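Local coordinates for malonyl CoA:acyl carrier protein malonyltransferase (Streptomyces coelicolor, PDB 1NM2) that probably transfers the malonyl group from malonyl-CoA to the acyl carrier protein, supplying fatty acid biosynthesis, at residues A[102-107]-A[227-232]; A[15-20]-A[61-66]. All blocks are in the same frame, centred on the assembly; numbering follows the deposited sequence.

Contact 1. Residues A[102-107]-A[227-232]; sequences ITAAVF and VTYVSN
Buried apolar packing joins Y229 to A104 and A105, where helix 100-107 lies against strand 228-229, an outermost strand of the parallel sheet in the alpha/beta hydrolase-like core. The helix follows the neighbouring strand 93-96 through a turn, and G96 at the strand end, S98, and G100 at the helix start fit the GxSxG pattern of a nucleophile elbow. Y229 meets the helix with the edge of its ring. Y229 CE1 comes within 3.7 Å of A105 N and 3.8 Å of A104 C, the latter lying in the ring plane at its edge. The methyl A104 CB also lies 3.8 Å from Y229 CE1, while A105 CB is looser at 4.3 Å from the same carbon. With small alanines at both positions, the ring comes right up to the helix backbone. CG of Y229 stands anti to its own backbone N (chi1 -178°), which carries the ring from the strand along the flank of the helix. The phenol oxygen ends at a hydrogen bond with the backbone O of E101, so the polar tip is anchored in the first turn of the helix, while V244 and L248 of helix 241-251 pack on Y229. Further along, N232 bonds through its side-chain amide to S98 N and G96 O, tying segment 227-232 to the putative elbow. At the other end the contact thins out: the F107 ring, with T103 O 3.5 Å above its plane, turns its far end from V227, and the remaining touch is F107 O against V227 CG2 at 4.2 Å.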
# COMPACT_ATOMS: atom_id res chain seq x y z
N ILE A 102 2.71 -5.99 1.01
CA ILE A 102 2.85 -7.33 0.47
C ILE A 102 3.81 -7.23 -0.71
O ILE A 102 4.67 -8.08 -0.89
CB ILE A 102 1.49 -7.92 0.00
CG1 ILE A 102 0.60 -8.24 1.21
CG2 ILE A 102 1.72 -9.19 -0.80
CD1 ILE A 102 0.15 -7.03 2.00
N THR A 103 3.67 -6.16 -1.49
CA THR A 103 4.54 -5.94 -2.64
C THR A 103 5.99 -5.84 -2.17
O THR A 103 6.90 -6.40 -2.79
CB THR A 103 4.15 -4.64 -3.37
OG1 THR A 103 2.75 -4.67 -3.67
CG2 THR A 103 4.94 -4.49 -4.68
N ALA A 104 6.20 -5.12 -1.07
CA ALA A 104 7.52 -4.93 -0.50
C ALA A 104 8.11 -6.23 0.05
O ALA A 104 9.32 -6.39 0.10
CB ALA A 104 7.47 -3.88 0.61
N ALA A 105 7.24 -7.14 0.47
CA ALA A 105 7.69 -8.43 1.00
C ALA A 105 8.35 -9.22 -0.13
O ALA A 105 9.27 -10.01 0.11
CB ALA A 105 6.51 -9.21 1.57
N VAL A 106 7.87 -9.02 -1.35
CA VAL A 106 8.43 -9.70 -2.51
C VAL A 106 9.82 -9.11 -2.77
O VAL A 106 10.79 -9.85 -2.95
CB VAL A 106 7.52 -9.53 -3.76
CG1 VAL A 106 8.16 -10.19 -4.98
CG2 VAL A 106 6.15 -10.14 -3.49
N PHE A 107 9.92 -7.78 -2.76
CA PHE A 107 11.21 -7.13 -2.98
C PHE A 107 12.27 -7.57 -1.96
O PHE A 107 13.44 -7.70 -2.30
CB PHE A 107 11.09 -5.60 -2.92
CG PHE A 107 10.10 -5.02 -3.88
CD1 PHE A 107 9.76 -5.70 -5.05
CD2 PHE A 107 9.51 -3.79 -3.63
CE1 PHE A 107 8.84 -5.16 -5.95
CE2 PHE A 107 8.59 -3.24 -4.52
CZ PHE A 107 8.25 -3.93 -5.68
N VAL A 227 16.62 -7.74 2.49
CA VAL A 227 16.80 -6.30 2.44
C VAL A 227 16.00 -5.74 3.61
O VAL A 227 14.98 -6.32 3.99
CB VAL A 227 16.24 -5.72 1.12
CG1 VAL A 227 16.58 -4.24 1.03
CG2 VAL A 227 16.81 -6.47 -0.07
N THR A 228 16.45 -4.63 4.17
CA THR A 228 15.76 -4.02 5.30
C THR A 228 14.28 -3.80 4.96
O THR A 228 13.96 -3.15 3.97
CB THR A 228 16.40 -2.67 5.67
OG1 THR A 228 17.79 -2.87 5.97
CG2 THR A 228 15.70 -2.07 6.89
N TYR A 229 13.40 -4.36 5.79
CA TYR A 229 11.96 -4.25 5.58
C TYR A 229 11.33 -3.37 6.66
O TYR A 229 11.34 -3.72 7.84
CB TYR A 229 11.34 -5.65 5.61
CG TYR A 229 9.85 -5.68 5.35
CD1 TYR A 229 9.35 -5.85 4.07
CD2 TYR A 229 8.94 -5.49 6.40
CE1 TYR A 229 7.97 -5.84 3.82
CE2 TYR A 229 7.57 -5.47 6.16
CZ TYR A 229 7.10 -5.65 4.88
OH TYR A 229 5.74 -5.60 4.65
N VAL A 230 10.76 -2.23 6.26
CA VAL A 230 10.13 -1.30 7.19
C VAL A 230 8.63 -1.54 7.24
O VAL A 230 7.96 -1.50 6.21
CB VAL A 230 10.41 0.17 6.77
CG1 VAL A 230 9.78 1.13 7.77
CG2 VAL A 230 11.91 0.41 6.68
N SER A 231 8.11 -1.75 8.45
CA SER A 231 6.69 -2.06 8.66
C SER A 231 5.73 -0.92 9.03
O SER A 231 6.05 -0.04 9.83
CB SER A 231 6.58 -3.17 9.72
OG SER A 231 5.25 -3.35 10.18
N ASN A 232 4.53 -0.98 8.44
CA ASN A 232 3.45 -0.01 8.66
C ASN A 232 2.96 0.09 10.10
O ASN A 232 2.46 1.13 10.52
CB ASN A 232 2.23 -0.37 7.81
CG ASN A 232 2.37 0.04 6.36
OD1 ASN A 232 1.45 -0.15 5.58
ND2 ASN A 232 3.52 0.60 6.00

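Contact 2. Residues A[15-20]-A[61-66]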
# COMPACT_ATOMS: atom_id res chain seq x y z
N PRO A 15 -7.93 3.51 -14.39
CA PRO A 15 -8.26 2.74 -15.59
C PRO A 15 -7.14 2.73 -16.64
O PRO A 15 -6.61 3.78 -17.00
CB PRO A 15 -9.52 3.43 -16.11
CG PRO A 15 -10.17 3.92 -14.85
CD PRO A 15 -8.99 4.50 -14.10
N GLY A 16 -6.80 1.54 -17.11
CA GLY A 16 -5.77 1.38 -18.13
C GLY A 16 -4.32 1.65 -17.75
O GLY A 16 -3.45 1.68 -18.62
N PHE A 17 -4.04 1.83 -16.46
CA PHE A 17 -2.68 2.14 -16.03
C PHE A 17 -1.62 1.08 -16.32
O PHE A 17 -0.44 1.41 -16.43
CB PHE A 17 -2.67 2.47 -14.53
CG PHE A 17 -2.53 1.27 -13.63
CD1 PHE A 17 -1.27 0.87 -13.19
CD2 PHE A 17 -3.65 0.56 -13.22
CE1 PHE A 17 -1.13 -0.24 -12.36
CE2 PHE A 17 -3.52 -0.56 -12.39
CZ PHE A 17 -2.25 -0.96 -11.95
N LEU A 18 -2.02 -0.17 -16.46
CA LEU A 18 -1.07 -1.25 -16.72
C LEU A 18 -0.77 -1.47 -18.20
O LEU A 18 0.18 -2.18 -18.55
CB LEU A 18 -1.60 -2.54 -16.09
CG LEU A 18 -0.62 -3.67 -15.76
CD1 LEU A 18 0.43 -3.19 -14.76
CD2 LEU A 18 -1.39 -4.86 -15.18
N THR A 19 -1.57 -0.87 -19.07
CA THR A 19 -1.42 -1.02 -20.52
C THR A 19 0.01 -1.01 -21.07
O THR A 19 0.45 -1.99 -21.68
CB THR A 19 -2.24 0.05 -21.27
OG1 THR A 19 -3.61 -0.00 -20.85
CG2 THR A 19 -2.18 -0.20 -22.77
N ASP A 20 0.73 0.09 -20.86
CA ASP A 20 2.10 0.19 -21.37
C ASP A 20 3.03 -0.86 -20.78
O ASP A 20 3.95 -1.33 -21.45
CB ASP A 20 2.66 1.59 -21.11
CG ASP A 20 2.01 2.66 -21.97
OD1 ASP A 20 2.35 3.85 -21.81
OD2 ASP A 20 1.17 2.30 -22.82
N GLN A 61 -6.55 -4.82 -4.89
CA GLN A 61 -5.38 -5.29 -4.16
C GLN A 61 -4.43 -6.16 -4.99
O GLN A 61 -3.25 -5.84 -5.11
CB GLN A 61 -5.82 -5.98 -2.86
CG GLN A 61 -6.48 -4.98 -1.91
CD GLN A 61 -6.63 -5.47 -0.49
OE1 GLN A 61 -5.83 -6.26 -0.01
NE2 GLN A 61 -7.65 -4.97 0.20
N PRO A 62 -4.92 -7.26 -5.59
CA PRO A 62 -3.99 -8.07 -6.39
C PRO A 62 -3.45 -7.33 -7.62
O PRO A 62 -2.31 -7.55 -8.03
CB PRO A 62 -4.82 -9.30 -6.77
CG PRO A 62 -6.24 -8.80 -6.72
CD PRO A 62 -6.23 -7.93 -5.48
N LEU A 63 -4.26 -6.47 -8.21
CA LEU A 63 -3.83 -5.70 -9.38
C LEU A 63 -2.65 -4.79 -9.01
O LEU A 63 -1.68 -4.69 -9.76
CB LEU A 63 -4.99 -4.85 -9.91
CG LEU A 63 -4.69 -3.93 -11.10
CD1 LEU A 63 -4.13 -4.72 -12.28
CD2 LEU A 63 -5.98 -3.21 -11.51
N LEU A 64 -2.75 -4.13 -7.87
CA LEU A 64 -1.69 -3.23 -7.42
C LEU A 64 -0.39 -3.99 -7.16
O LEU A 64 0.69 -3.51 -7.51
CB LEU A 64 -2.11 -2.50 -6.13
CG LEU A 64 -3.09 -1.34 -6.34
CD1 LEU A 64 -3.71 -0.92 -5.02
CD2 LEU A 64 -2.34 -0.18 -6.98
N VAL A 65 -0.49 -5.17 -6.55
CA VAL A 65 0.69 -5.97 -6.25
C VAL A 65 1.38 -6.45 -7.53
O VAL A 65 2.60 -6.39 -7.65
CB VAL A 65 0.33 -7.18 -5.35
CG1 VAL A 65 1.57 -8.04 -5.12
CG2 VAL A 65 -0.21 -6.69 -4.00
N ALA A 66 0.58 -6.92 -8.49
CA ALA A 66 1.13 -7.39 -9.76
C ALA A 66 1.83 -6.25 -10.48
O ALA A 66 2.88 -6.44 -11.10
CB ALA A 66 0.03 -7.97 -10.63
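F17 pushes the edge of its ring against the branched end of L63, joining the type I beta turn G16 to T19, which leads into helix 19-22, to the long helix 57-75. The two side chains point head-on at one another. F17 CE2 is 3.7 Å from L63 CD2, which lies near the plane of the ring, and F17 CZ stands 3.9 Å from the branch carbon L63 CG. F17 holds CG between its backbone N and carbonyl carbon (chi1 87°), a less common setting for an aromatic, and this swings the ring out toward the helix. L18 comes in beside it and runs antiparallel alongside L63, its CD2 4.0 Å from L63 CD1. L63 therefore gives one methyl to each neighbour, CD2 to the phenylalanine and CD1 to the leucine. With an alanine here CG and both methyls are gone, and the F17 ring edge and L18 CD2 would probably lose their partner on the helix, opening a gap between turn and helix. A67, one turn further along helix 57-75, touches both F17 and L18. Around the same helix P62 meets I38 and A66 meets W34, both of helix 27-38, and V65 faces helix 113-132. The turn is fastened by G16 O, which accepts two bonds from the same face of its plane: one from T19 N at 3.2 Å, the other from the hydroxyl T19 OG1 at 2.8 Å, tilted 29° from the carbonyl plane.

In the fold
Both contacts are buried and apolar, with no hydrogen bond between their paired segments, but their settings differ. Contact 1 belongs to the core sheet, holding a helix against an outermost strand, where polar bonds of the same strand segment anchor it beside the putative nucleophile elbow. Contact 2 joins a turn segment with exposed ends to a buried helix. A tyrosine edge meets small alanines and helix backbone in the first, a phenylalanine edge a branched leucine in the second. The centres are 19 Å apart, yet the two helices meet directly, T103 OG1 of contact 1 packing 3.5 Å from V65 CA of contact 2. Helix 57-75 thus stands between the N-terminal turn and helix 100-107.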